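Local coordinates for long form salivary protein D7L1 (Culex quinquefasciatus, PDB 6V4C) that binds and sequesters ADP, ATP and other adenine nucleotides and nucleosides of the host response, inhibiting platelet aggregation and aiding the female mosquito's blood feeding, at residues G208-K217 with L247-Y258; E9-E20 with R262-L270. All coordinates share one frame; numbering follows the deposited sequence.

Contact 1: G208-K217 with L247-Y258; sequences GLHAVNENGK and LGEQLFMKVLDY. With ZN (zinc ion), chain L.
V212 and Y258 meet because of how each leaves its backbone: Y258 has CG anti to the backbone N (chi1 -166°), while V212 sets CG1 anti to its carbonyl carbon (chi1 -61°). The two side chains run antiparallel alongside one another, and V212 CG1 lies 3.6 Å from Y258 CD2. A211 CB also touches this ring, 3.8 Å from Y258 CD2.

Further along, apolar branches interlock. L209 reaches V255 and L251 with a single methyl, CD2, which comes within 3.6 Å of V255 CG2; the L209 and L251 side chains lie nearly perpendicular. V255 CG1 presses on the backbone of G208, 3.7 Å from G208 C, where no side chain intervenes. A water donates to both G208 O and V255 O, bridging the helices.

Outermost, the carboxylate of E214 and the end of L251 approach from opposite sides, E214 OE2 lying 3.7 Å from L251 CD1. E214 OE1 accepts a 2.9 Å hydrogen bond from K217 NZ through its anti lone pair, part of a salt bridge. K254 NZ, 4.5 Å from E214 OE2, may attract it but is beyond a salt bridge. E249, in the first turn of helix 249-263, binds a zinc ion together with H172. Helix 202-211 ends in a Schellman motif with N213 at C-prime, and its closing turn seats against helix 249-263 in the all-helical, odorant-binding-protein-like C-terminal half.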
loop_
_atom_site.group_PDB
_atom_site.type_symbol
_atom_site.label_atom_id
_atom_site.label_comp_id
_atom_site.label_asym_id
_atom_site.label_seq_id
_atom_site.Cartn_x
_atom_site.Cartn_y
_atom_site.Cartn_z
ATOM N N GLY A 208 -7.712 -8.387 3.207
ATOM C CA GLY A 208 -7.056 -9.034 4.332
ATOM C C GLY A 208 -7.634 -10.399 4.647
ATOM O O GLY A 208 -6.902 -11.319 5.022
ATOM N N LEU A 209 -8.955 -10.553 4.503
ATOM C CA LEU A 209 -9.590 -11.843 4.755
ATOM C C LEU A 209 -9.210 -12.863 3.689
ATOM O O LEU A 209 -8.903 -14.021 3.999
ATOM C CB LEU A 209 -11.108 -11.676 4.798
ATOM C CG LEU A 209 -11.730 -11.122 6.081
ATOM C CD1 LEU A 209 -13.148 -10.658 5.797
ATOM C CD2 LEU A 209 -11.723 -12.182 7.164
ATOM N N HIS A 210 -9.242 -12.453 2.420
ATOM C CA HIS A 210 -8.892 -13.373 1.344
ATOM C C HIS A 210 -7.413 -13.745 1.381
ATOM O O HIS A 210 -7.040 -14.837 0.936
ATOM C CB HIS A 210 -9.295 -12.773 -0.004
ATOM C CG HIS A 210 -10.742 -12.386 -0.080
ATOM N ND1 HIS A 210 -11.222 -11.478 -0.996
ATOM C CD2 HIS A 210 -11.810 -12.783 0.654
ATOM C CE1 HIS A 210 -12.524 -11.329 -0.824
ATOM N NE2 HIS A 210 -12.905 -12.112 0.168
ATOM N N ALA A 211 -6.563 -12.867 1.923
ATOM C CA ALA A 211 -5.139 -13.175 2.020
ATOM C C ALA A 211 -4.876 -14.366 2.934
ATOM O O ALA A 211 -3.930 -15.127 2.702
ATOM C CB ALA A 211 -4.360 -11.946 2.493
ATOM N N VAL A 212 -5.688 -14.543 3.972
ATOM C CA VAL A 212 -5.565 -15.689 4.864
ATOM C C VAL A 212 -6.501 -16.830 4.459
ATOM O O VAL A 212 -6.801 -17.702 5.274
ATOM C CB VAL A 212 -5.728 -15.303 6.343
ATOM C CG1 VAL A 212 -4.657 -14.309 6.745
ATOM C CG2 VAL A 212 -7.120 -14.735 6.602
ATOM N N ASN A 213 -6.977 -16.826 3.211
ATOM C CA ASN A 213 -7.774 -17.917 2.642
ATOM C C ASN A 213 -9.158 -18.052 3.279
ATOM O O ASN A 213 -9.757 -19.129 3.255
ATOM C CB ASN A 213 -7.018 -19.251 2.629
ATOM C CG ASN A 213 -5.715 -19.172 1.852
ATOM O OD1 ASN A 213 -5.622 -18.472 0.844
ATOM N ND2 ASN A 213 -4.701 -19.886 2.324
ATOM N N GLU A 214 -9.681 -16.970 3.846
ATOM C CA GLU A 214 -11.063 -16.931 4.301
ATOM C C GLU A 214 -11.957 -16.527 3.132
ATOM O O GLU A 214 -11.533 -15.802 2.228
ATOM C CB GLU A 214 -11.209 -15.912 5.433
ATOM C CG GLU A 214 -12.457 -16.078 6.288
ATOM C CD GLU A 214 -12.352 -17.244 7.252
ATOM O OE1 GLU A 214 -13.391 -17.628 7.829
ATOM O OE2 GLU A 214 -11.234 -17.775 7.433
ATOM N N ASN A 215 -13.204 -17.004 3.143
ATOM C CA ASN A 215 -14.076 -16.738 1.999
ATOM C C ASN A 215 -15.538 -16.444 2.311
ATOM O O ASN A 215 -16.195 -15.810 1.477
ATOM C CB ASN A 215 -13.995 -17.865 0.958
ATOM C CG ASN A 215 -14.286 -19.230 1.547
ATOM O OD1 ASN A 215 -15.440 -19.573 1.808
ATOM N ND2 ASN A 215 -13.239 -20.025 1.751
ATOM N N GLY A 216 -16.090 -16.848 3.447
ATOM C CA GLY A 216 -17.521 -16.656 3.582
ATOM C C GLY A 216 -17.979 -15.413 4.314
ATOM O O GLY A 216 -19.174 -15.292 4.607
ATOM N N LYS A 217 -17.083 -14.465 4.589
ATOM C CA LYS A 217 -17.333 -13.425 5.581
ATOM C C LYS A 217 -17.577 -12.041 4.987
ATOM O O LYS A 217 -17.629 -11.062 5.740
ATOM C CB LYS A 217 -16.177 -13.369 6.584
ATOM C CG LYS A 217 -15.867 -14.704 7.251
ATOM C CD LYS A 217 -17.062 -15.225 8.035
ATOM C CE LYS A 217 -16.718 -16.497 8.794
ATOM N NZ LYS A 217 -16.250 -17.572 7.879
ATOM N N LEU A 247 -16.207 -10.101 13.172
ATOM C CA LEU A 247 -15.424 -11.278 12.825
ATOM C C LEU A 247 -15.061 -12.122 14.037
ATOM O O LEU A 247 -14.830 -13.325 13.889
ATOM C CB LEU A 247 -14.142 -10.862 12.095
ATOM C CG LEU A 247 -14.298 -10.159 10.745
ATOM C CD1 LEU A 247 -12.956 -9.644 10.256
ATOM C CD2 LEU A 247 -14.915 -11.090 9.711
ATOM N N GLY A 248 -15.014 -11.531 15.227
ATOM C CA GLY A 248 -14.495 -12.220 16.393
ATOM C C GLY A 248 -12.990 -12.096 16.508
ATOM O O GLY A 248 -12.309 -11.899 15.500
ATOM N N GLU A 249 -12.460 -12.215 17.728
ATOM C CA GLU A 249 -11.038 -11.964 17.945
ATOM C C GLU A 249 -10.166 -12.914 17.131
ATOM O O GLU A 249 -9.177 -12.491 16.528
ATOM C CB GLU A 249 -10.695 -12.073 19.431
ATOM C CG GLU A 249 -9.200 -11.964 19.723
ATOM C CD GLU A 249 -8.870 -12.205 21.176
ATOM O OE1 GLU A 249 -9.393 -13.182 21.749
ATOM O OE2 GLU A 249 -8.098 -11.408 21.748
ATOM N N GLN A 250 -10.519 -14.200 17.105
ATOM C CA GLN A 250 -9.648 -15.196 16.486
ATOM C C GLN A 250 -9.431 -14.901 15.005
ATOM O O GLN A 250 -8.292 -14.841 14.528
ATOM C CB GLN A 250 -10.229 -16.594 16.691
ATOM C CG GLN A 250 -9.283 -17.557 17.386
ATOM C CD GLN A 250 -8.806 -17.054 18.741
ATOM O OE1 GLN A 250 -7.633 -17.204 19.089
ATOM N NE2 GLN A 250 -9.712 -16.461 19.514
ATOM N N LEU A 251 -10.519 -14.695 14.261
ATOM C CA LEU A 251 -10.377 -14.409 12.838
ATOM C C LEU A 251 -9.759 -13.036 12.610
ATOM O O LEU A 251 -8.906 -12.873 11.728
ATOM C CB LEU A 251 -11.732 -14.515 12.142
ATOM C CG LEU A 251 -11.728 -14.211 10.648
ATOM C CD1 LEU A 251 -10.735 -15.110 9.926
ATOM C CD2 LEU A 251 -13.126 -14.383 10.077
ATOM N N PHE A 252 -10.176 -12.043 13.399
ATOM C CA PHE A 252 -9.656 -10.688 13.240
ATOM C C PHE A 252 -8.140 -10.659 13.398
ATOM O O PHE A 252 -7.430 -10.056 12.583
ATOM C CB PHE A 252 -10.327 -9.754 14.254
ATOM C CG PHE A 252 -9.982 -8.300 14.071
ATOM C CD1 PHE A 252 -10.752 -7.494 13.253
ATOM C CD2 PHE A 252 -8.896 -7.739 14.725
ATOM C CE1 PHE A 252 -10.445 -6.153 13.084
ATOM C CE2 PHE A 252 -8.585 -6.402 14.561
ATOM C CZ PHE A 252 -9.362 -5.606 13.739
ATOM N N MET A 253 -7.624 -11.317 14.441
ATOM C CA MET A 253 -6.184 -11.316 14.675
ATOM C C MET A 253 -5.439 -12.131 13.628
ATOM O O MET A 253 -4.309 -11.785 13.264
ATOM C CB MET A 253 -5.864 -11.826 16.081
ATOM C CG MET A 253 -6.306 -10.876 17.168
ATOM S SD MET A 253 -5.908 -9.171 16.741
ATOM C CE MET A 253 -4.115 -9.202 16.810
ATOM N N LYS A 254 -6.042 -13.217 13.144
ATOM C CA LYS A 254 -5.445 -13.959 12.041
ATOM C C LYS A 254 -5.264 -13.066 10.818
ATOM O O LYS A 254 -4.229 -13.124 10.144
ATOM C CB LYS A 254 -6.318 -15.168 11.706
ATOM C CG LYS A 254 -5.769 -16.050 10.597
ATOM C CD LYS A 254 -6.741 -17.173 10.268
ATOM C CE LYS A 254 -6.248 -18.014 9.102
ATOM N NZ LYS A 254 -7.190 -19.128 8.791
ATOM N N VAL A 255 -6.260 -12.226 10.522
ATOM C CA VAL A 255 -6.144 -11.281 9.414
ATOM C C VAL A 255 -5.068 -10.246 9.709
ATOM O O VAL A 255 -4.190 -9.981 8.880
ATOM C CB VAL A 255 -7.502 -10.613 9.131
ATOM C CG1 VAL A 255 -7.326 -9.448 8.167
ATOM C CG2 VAL A 255 -8.486 -11.624 8.575
ATOM N N LEU A 256 -5.123 -9.643 10.899
ATOM C CA LEU A 256 -4.213 -8.551 11.230
ATOM C C LEU A 256 -2.767 -9.023 11.311
ATOM O O LEU A 256 -1.858 -8.317 10.863
ATOM C CB LEU A 256 -4.639 -7.894 12.540
ATOM C CG LEU A 256 -4.920 -6.399 12.433
ATOM C CD1 LEU A 256 -6.054 -6.141 11.458
ATOM C CD2 LEU A 256 -5.232 -5.822 13.797
ATOM N N ASP A 257 -2.529 -10.203 11.895
ATOM C CA ASP A 257 -1.163 -10.715 11.986
ATOM C C ASP A 257 -0.530 -10.840 10.608
ATOM O O ASP A 257 0.639 -10.488 10.419
ATOM C CB ASP A 257 -1.139 -12.069 12.696
ATOM C CG ASP A 257 -1.383 -11.957 14.187
ATOM O OD1 ASP A 257 -1.144 -10.874 14.761
ATOM O OD2 ASP A 257 -1.815 -12.963 14.788
ATOM N N TYR A 258 -1.288 -11.337 9.629
ATOM C CA TYR A 258 -0.731 -11.506 8.291
ATOM C C TYR A 258 -0.537 -10.164 7.600
ATOM O O TYR A 258 0.472 -9.955 6.915
ATOM C CB TYR A 258 -1.622 -12.435 7.473
ATOM C CG TYR A 258 -0.982 -12.953 6.211
ATOM C CD1 TYR A 258 0.349 -13.355 6.195
ATOM C CD2 TYR A 258 -1.714 -13.062 5.037
ATOM C CE1 TYR A 258 0.933 -13.837 5.040
ATOM C CE2 TYR A 258 -1.141 -13.545 3.879
ATOM C CZ TYR A 258 0.182 -13.932 3.884
ATOM O OH TYR A 258 0.748 -14.412 2.727
HETATM ZN ZN ZN L . -7.571 -12.293 23.480
HETATM O O HOH W 1 -4.429 -10.640 6.043
#

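Contact 2: E9-E20 with R262-L270; sequences EEVAFEEAKCME and RSENYSYRL. With ADP (adenosine-5'-diphosphate), chain B; EDO (1,2-ethanediol), chain J.
Aromatic stacking centres on Y266, whose ring is held between F13 and the nucleotide. F13 turns its edge to one face of Y266, the planes 87° apart and the ring centroids 5.3 Å apart, a T-shaped pair. Over the opposite face lies the adenine, with ADP C2 3.3 Å above the ring plane and near its centre.

Hydrogen bonds fix the ring and the base. Y266 OH donates to E9 OE2 at 2.7 Å, and the oxygen receives it on its anti lone pair; R192 holds the same carboxylate by a salt bridge. E9 gets there by a bend at chi2 (-88°), which brings its carboxylate to the tyrosine hydroxyl. The backbone N of Y266 donates to ADP N3 at 3.0 Å, and N265 ND2 makes a weak bond to O5'. The loop after helix 249-263 carries these donors, and its own bonds hold its shape: N265 OD1 accepts from S267 N in an Asx turn, within a type I turn from N265 to Y268. In this D7 protein the nucleotide pocket lies between the two PBP/GOBP-family regions, A12 of the first setting its methyl against the face of the adenine at C8, on the side that Y266 also covers.

Apolar packing continues down the helix. A16 CB sits 3.7 Å from Y266 CB, and L270 lays CD1 3.6 Å from M19 CB, the two side chains crossing obliquely.

Charge pairing closes the far end: E20 OE2 forms a salt bridge of 3.5 Å with R269 NH1, carboxylate and guanidinium planes being 70° apart.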
loop_
_atom_site.group_PDB
_atom_site.type_symbol
_atom_site.label_atom_id
_atom_site.label_comp_id
_atom_site.label_asym_id
_atom_site.label_seq_id
_atom_site.Cartn_x
_atom_site.Cartn_y
_atom_site.Cartn_z
ATOM N N GLU A 9 6.471 5.470 0.299
ATOM C CA GLU A 9 5.684 4.390 0.890
ATOM C C GLU A 9 4.336 4.247 0.195
ATOM O O GLU A 9 3.878 3.126 -0.064
ATOM C CB GLU A 9 5.496 4.635 2.392
ATOM C CG GLU A 9 4.730 3.532 3.137
ATOM C CD GLU A 9 3.218 3.731 3.130
ATOM O OE1 GLU A 9 2.751 4.833 2.765
ATOM O OE2 GLU A 9 2.496 2.780 3.497
ATOM N N GLU A 10 3.690 5.352 -0.086
ATOM C CA GLU A 10 2.450 5.354 -0.865
ATOM C C GLU A 10 2.639 4.760 -2.254
ATOM O O GLU A 10 1.908 4.020 -2.601
ATOM C CB GLU A 10 1.860 6.718 -0.963
ATOM C CG GLU A 10 1.546 7.340 0.305
ATOM C CD GLU A 10 1.049 8.743 0.211
ATOM O OE1 GLU A 10 1.743 9.562 -0.012
ATOM O OE2 GLU A 10 -0.024 8.915 0.350
ATOM N N VAL A 11 3.690 5.074 -2.965
ATOM C CA VAL A 11 3.842 4.478 -4.299
ATOM C C VAL A 11 4.129 3.019 -4.196
ATOM O O VAL A 11 3.591 2.344 -4.849
ATOM C CB VAL A 11 4.881 5.217 -5.112
ATOM C CG1 VAL A 11 5.061 4.592 -6.430
ATOM C CG2 VAL A 11 4.644 6.672 -5.154
ATOM N N ALA A 12 4.962 2.622 -3.244
ATOM C CA ALA A 12 5.266 1.202 -3.095
ATOM C C ALA A 12 4.025 0.407 -2.709
ATOM O O ALA A 12 3.823 -0.716 -3.190
ATOM C CB ALA A 12 6.382 1.008 -2.070
ATOM N N PHE A 13 3.177 0.974 -1.848
ATOM C CA PHE A 13 1.922 0.310 -1.509
ATOM C C PHE A 13 1.049 0.116 -2.743
ATOM O O PHE A 13 0.502 -0.972 -2.964
ATOM C CB PHE A 13 1.169 1.110 -0.446
ATOM C CG PHE A 13 -0.076 0.424 0.061
ATOM C CD1 PHE A 13 -1.297 0.600 -0.577
ATOM C CD2 PHE A 13 -0.022 -0.397 1.176
ATOM C CE1 PHE A 13 -2.435 -0.033 -0.114
ATOM C CE2 PHE A 13 -1.158 -1.030 1.646
ATOM C CZ PHE A 13 -2.365 -0.848 1.000
ATOM N N GLU A 14 0.901 1.160 -3.559
ATOM C CA GLU A 14 0.027 1.058 -4.723
ATOM C C GLU A 14 0.620 0.145 -5.789
ATOM O O GLU A 14 -0.110 -0.619 -6.431
ATOM C CB GLU A 14 -0.272 2.446 -5.289
ATOM C CG GLU A 14 -0.972 3.381 -4.306
ATOM C CD GLU A 14 -2.363 2.907 -3.910
ATOM O OE1 GLU A 14 -2.973 2.118 -4.664
ATOM O OE2 GLU A 14 -2.848 3.331 -2.840
ATOM N N GLU A 15 1.939 0.204 -5.990
ATOM C CA GLU A 15 2.576 -0.672 -6.970
ATOM C C GLU A 15 2.373 -2.138 -6.610
ATOM O O GLU A 15 2.014 -2.955 -7.466
ATOM C CB GLU A 15 4.070 -0.358 -7.081
ATOM C CG GLU A 15 4.799 -1.255 -8.081
ATOM C CD GLU A 15 6.311 -1.222 -7.921
ATOM O OE1 GLU A 15 7.000 -0.701 -8.826
ATOM O OE2 GLU A 15 6.807 -1.717 -6.886
ATOM N N ALA A 16 2.594 -2.484 -5.339
ATOM C CA ALA A 16 2.447 -3.870 -4.906
ATOM C C ALA A 16 1.011 -4.351 -5.067
ATOM O O ALA A 16 0.772 -5.507 -5.434
ATOM C CB ALA A 16 2.902 -4.010 -3.452
ATOM N N LYS A 17 0.039 -3.477 -4.791
ATOM C CA LYS A 17 -1.363 -3.860 -4.944
ATOM C C LYS A 17 -1.695 -4.179 -6.397
ATOM O O LYS A 17 -2.404 -5.153 -6.681
ATOM C CB LYS A 17 -2.267 -2.749 -4.415
ATOM C CG LYS A 17 -3.743 -3.071 -4.473
ATOM C CD LYS A 17 -4.571 -1.866 -4.069
ATOM C CE LYS A 17 -6.050 -2.106 -4.322
ATOM N NZ LYS A 17 -6.873 -0.952 -3.869
ATOM N N CYS A 18 -1.195 -3.370 -7.334
ATOM C CA CYS A 18 -1.416 -3.660 -8.747
ATOM C C CYS A 18 -0.733 -4.957 -9.156
ATOM O O CYS A 18 -1.303 -5.757 -9.907
ATOM C CB CYS A 18 -0.921 -2.506 -9.618
ATOM S SG CYS A 18 -1.984 -1.053 -9.634
ATOM N N MET A 19 0.491 -5.185 -8.669
ATOM C CA MET A 19 1.203 -6.412 -9.008
ATOM C C MET A 19 0.466 -7.640 -8.493
ATOM O O MET A 19 0.356 -8.648 -9.199
ATOM C CB MET A 19 2.627 -6.365 -8.454
ATOM C CG MET A 19 3.493 -5.250 -9.021
ATOM S SD MET A 19 5.220 -5.461 -8.560
ATOM C CE MET A 19 5.458 -7.144 -9.117
ATOM N N GLU A 20 -0.051 -7.573 -7.263
ATOM C CA GLU A 20 -0.802 -8.699 -6.715
ATOM C C GLU A 20 -2.072 -8.961 -7.514
ATOM O O GLU A 20 -2.454 -10.117 -7.728
ATOM C CB GLU A 20 -1.149 -8.437 -5.249
ATOM C CG GLU A 20 0.033 -8.501 -4.297
ATOM C CD GLU A 20 -0.381 -8.303 -2.852
ATOM O OE1 GLU A 20 0.508 -8.183 -1.983
ATOM O OE2 GLU A 20 -1.601 -8.266 -2.584
ATOM N N ARG A 262 3.163 -8.751 6.260
ATOM C CA ARG A 262 3.337 -8.269 4.894
ATOM C C ARG A 262 3.702 -6.791 4.835
ATOM O O ARG A 262 4.295 -6.353 3.843
ATOM C CB ARG A 262 2.064 -8.522 4.084
ATOM C CG ARG A 262 1.719 -9.992 3.900
ATOM C CD ARG A 262 0.206 -10.198 3.861
ATOM N NE ARG A 262 -0.431 -9.462 2.778
ATOM C CZ ARG A 262 -1.711 -9.099 2.770
ATOM N NH1 ARG A 262 -2.501 -9.386 3.801
ATOM N NH2 ARG A 262 -2.197 -8.434 1.732
ATOM N N SER A 263 3.369 -6.017 5.870
ATOM C CA SER A 263 3.593 -4.576 5.846
ATOM C C SER A 263 5.059 -4.199 5.983
ATOM O O SER A 263 5.406 -3.043 5.725
ATOM C CB SER A 263 2.771 -3.875 6.936
ATOM O OG SER A 263 3.322 -4.086 8.229
ATOM N N GLU A 264 5.926 -5.131 6.387
ATOM C CA GLU A 264 7.349 -4.817 6.455
ATOM C C GLU A 264 7.962 -4.698 5.066
ATOM O O GLU A 264 8.936 -3.963 4.879
ATOM C CB GLU A 264 8.086 -5.865 7.292
ATOM C CG GLU A 264 7.658 -5.894 8.749
ATOM C CD GLU A 264 8.617 -6.683 9.624
ATOM O OE1 GLU A 264 9.545 -7.309 9.072
ATOM O OE2 GLU A 264 8.446 -6.670 10.862
ATOM N N ASN A 265 7.400 -5.400 4.084
ATOM C CA ASN A 265 7.864 -5.318 2.702
ATOM C C ASN A 265 6.680 -5.680 1.817
ATOM O O ASN A 265 6.288 -6.849 1.752
ATOM C CB ASN A 265 9.037 -6.266 2.466
ATOM C CG ASN A 265 9.680 -6.070 1.108
ATOM O OD1 ASN A 265 8.995 -5.924 0.096
ATOM N ND2 ASN A 265 11.008 -6.054 1.081
ATOM N N TYR A 266 6.125 -4.681 1.125
ATOM C CA TYR A 266 4.864 -4.864 0.412
ATOM C C TYR A 266 4.953 -5.887 -0.716
ATOM O O TYR A 266 3.912 -6.360 -1.184
ATOM C CB TYR A 266 4.354 -3.521 -0.116
ATOM C CG TYR A 266 4.028 -2.520 0.969
ATOM C CD1 TYR A 266 3.449 -2.925 2.167
ATOM C CD2 TYR A 266 4.308 -1.169 0.800
ATOM C CE1 TYR A 266 3.151 -2.011 3.165
ATOM C CE2 TYR A 266 4.015 -0.249 1.792
ATOM C CZ TYR A 266 3.437 -0.677 2.972
ATOM O OH TYR A 266 3.141 0.233 3.960
ATOM N N SER A 267 6.157 -6.239 -1.161
ATOM C CA SER A 267 6.349 -7.248 -2.197
ATOM C C SER A 267 6.350 -8.669 -1.649
ATOM O O SER A 267 6.685 -9.599 -2.392
ATOM C CB SER A 267 7.666 -6.996 -2.939
ATOM O OG SER A 267 7.766 -5.651 -3.365
ATOM N N TYR A 268 5.972 -8.843 -0.379
ATOM C CA TYR A 268 6.112 -10.126 0.307
ATOM C C TYR A 268 5.456 -11.263 -0.471
ATOM O O TYR A 268 6.093 -12.283 -0.760
ATOM C CB TYR A 268 5.506 -10.001 1.708
ATOM C CG TYR A 268 5.769 -11.161 2.643
ATOM C CD1 TYR A 268 6.948 -11.236 3.372
ATOM C CD2 TYR A 268 4.823 -12.163 2.823
ATOM C CE1 TYR A 268 7.187 -12.287 4.242
ATOM C CE2 TYR A 268 5.052 -13.217 3.691
ATOM C CZ TYR A 268 6.235 -13.272 4.398
ATOM O OH TYR A 268 6.470 -14.319 5.262
ATOM N N ARG A 269 4.183 -11.103 -0.829
ATOM C CA ARG A 269 3.461 -12.179 -1.500
ATOM C C ARG A 269 3.900 -12.395 -2.943
ATOM O O ARG A 269 3.505 -13.399 -3.545
ATOM C CB ARG A 269 1.956 -11.927 -1.444
ATOM C CG ARG A 269 1.373 -12.028 -0.051
ATOM C CD ARG A 269 -0.087 -11.628 -0.046
ATOM N NE ARG A 269 -0.942 -12.643 -0.652
ATOM C CZ ARG A 269 -2.177 -12.411 -1.083
ATOM N NH1 ARG A 269 -2.695 -11.192 -0.991
ATOM N NH2 ARG A 269 -2.890 -13.393 -1.618
ATOM N N LEU A 270 4.700 -11.493 -3.507
ATOM C CA LEU A 270 5.134 -11.620 -4.892
ATOM C C LEU A 270 6.424 -12.416 -5.048
ATOM O O LEU A 270 6.775 -12.783 -6.174
ATOM C CB LEU A 270 5.265 -10.238 -5.532
ATOM C CG LEU A 270 3.966 -9.432 -5.500
ATOM C CD1 LEU A 270 4.244 -7.961 -5.726
ATOM C CD2 LEU A 270 2.982 -9.963 -6.533
HETATM P PB ADP B . 15.446 -3.059 -3.086
HETATM O O1B ADP B . 16.609 -2.546 -2.555
HETATM O O2B ADP B . 15.626 -4.224 -3.866
HETATM O O3B ADP B . 14.748 -2.112 -3.789
HETATM P PA ADP B . 14.152 -5.222 -1.637
HETATM O O1A ADP B . 14.933 -6.076 -0.694
HETATM O O2A ADP B . 14.047 -5.872 -2.889
HETATM O O3A ADP B . 14.768 -3.822 -1.853
HETATM O "O5'" ADP B . 12.802 -4.600 -1.301
HETATM C "C5'" ADP B . 12.150 -3.690 -2.160
HETATM C "C4'" ADP B . 10.662 -3.640 -1.901
HETATM O "O4'" ADP B . 10.341 -2.746 -0.866
HETATM C "C3'" ADP B . 9.781 -3.046 -2.977
HETATM O "O3'" ADP B . 9.434 -3.971 -3.954
HETATM C "C2'" ADP B . 8.583 -2.448 -2.246
HETATM O "O2'" ADP B . 7.498 -3.267 -2.355
HETATM C "C1'" ADP B . 8.994 -2.532 -0.813
HETATM N N9 ADP B . 8.774 -1.348 -0.044
HETATM C C8 ADP B . 9.242 -0.151 -0.343
HETATM N N7 ADP B . 8.962 0.744 0.510
HETATM C C5 ADP B . 8.242 0.113 1.449
HETATM C C6 ADP B . 7.643 0.523 2.635
HETATM N N6 ADP B . 7.659 1.727 3.091
HETATM N N1 ADP B . 6.989 -0.368 3.339
HETATM C C2 ADP B . 6.927 -1.585 2.898
HETATM N N3 ADP B . 7.455 -2.078 1.837
HETATM C C4 ADP B . 8.117 -1.193 1.127
HETATM C C1 EDO J . -5.716 -1.894 -0.757
HETATM O O1 EDO J . -5.502 -2.604 0.462
HETATM C C2 EDO J . -6.630 -0.695 -0.522
HETATM O O2 EDO J . -6.122 0.479 -1.168
#

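How the contacts relate
The two contacts lie 19 Å apart, centre to centre, and share helix 249-263: contact 1 uses its beginning and middle, contact 2 its last residues and the loop beyond. Along the chain, contact 1 is nested inside the loop closed by contact 2, which brings helix 8-22 to residues 262-270, more than 240 positions later. They touch directly where A211 packs on R262 and R269, and where Y258 meets R269. Contact 1 joins helices of the C-terminal half, whereas contact 2 spans the two halves at the ADP pocket, so one helix leads from that helix packing to the nucleotide site between them.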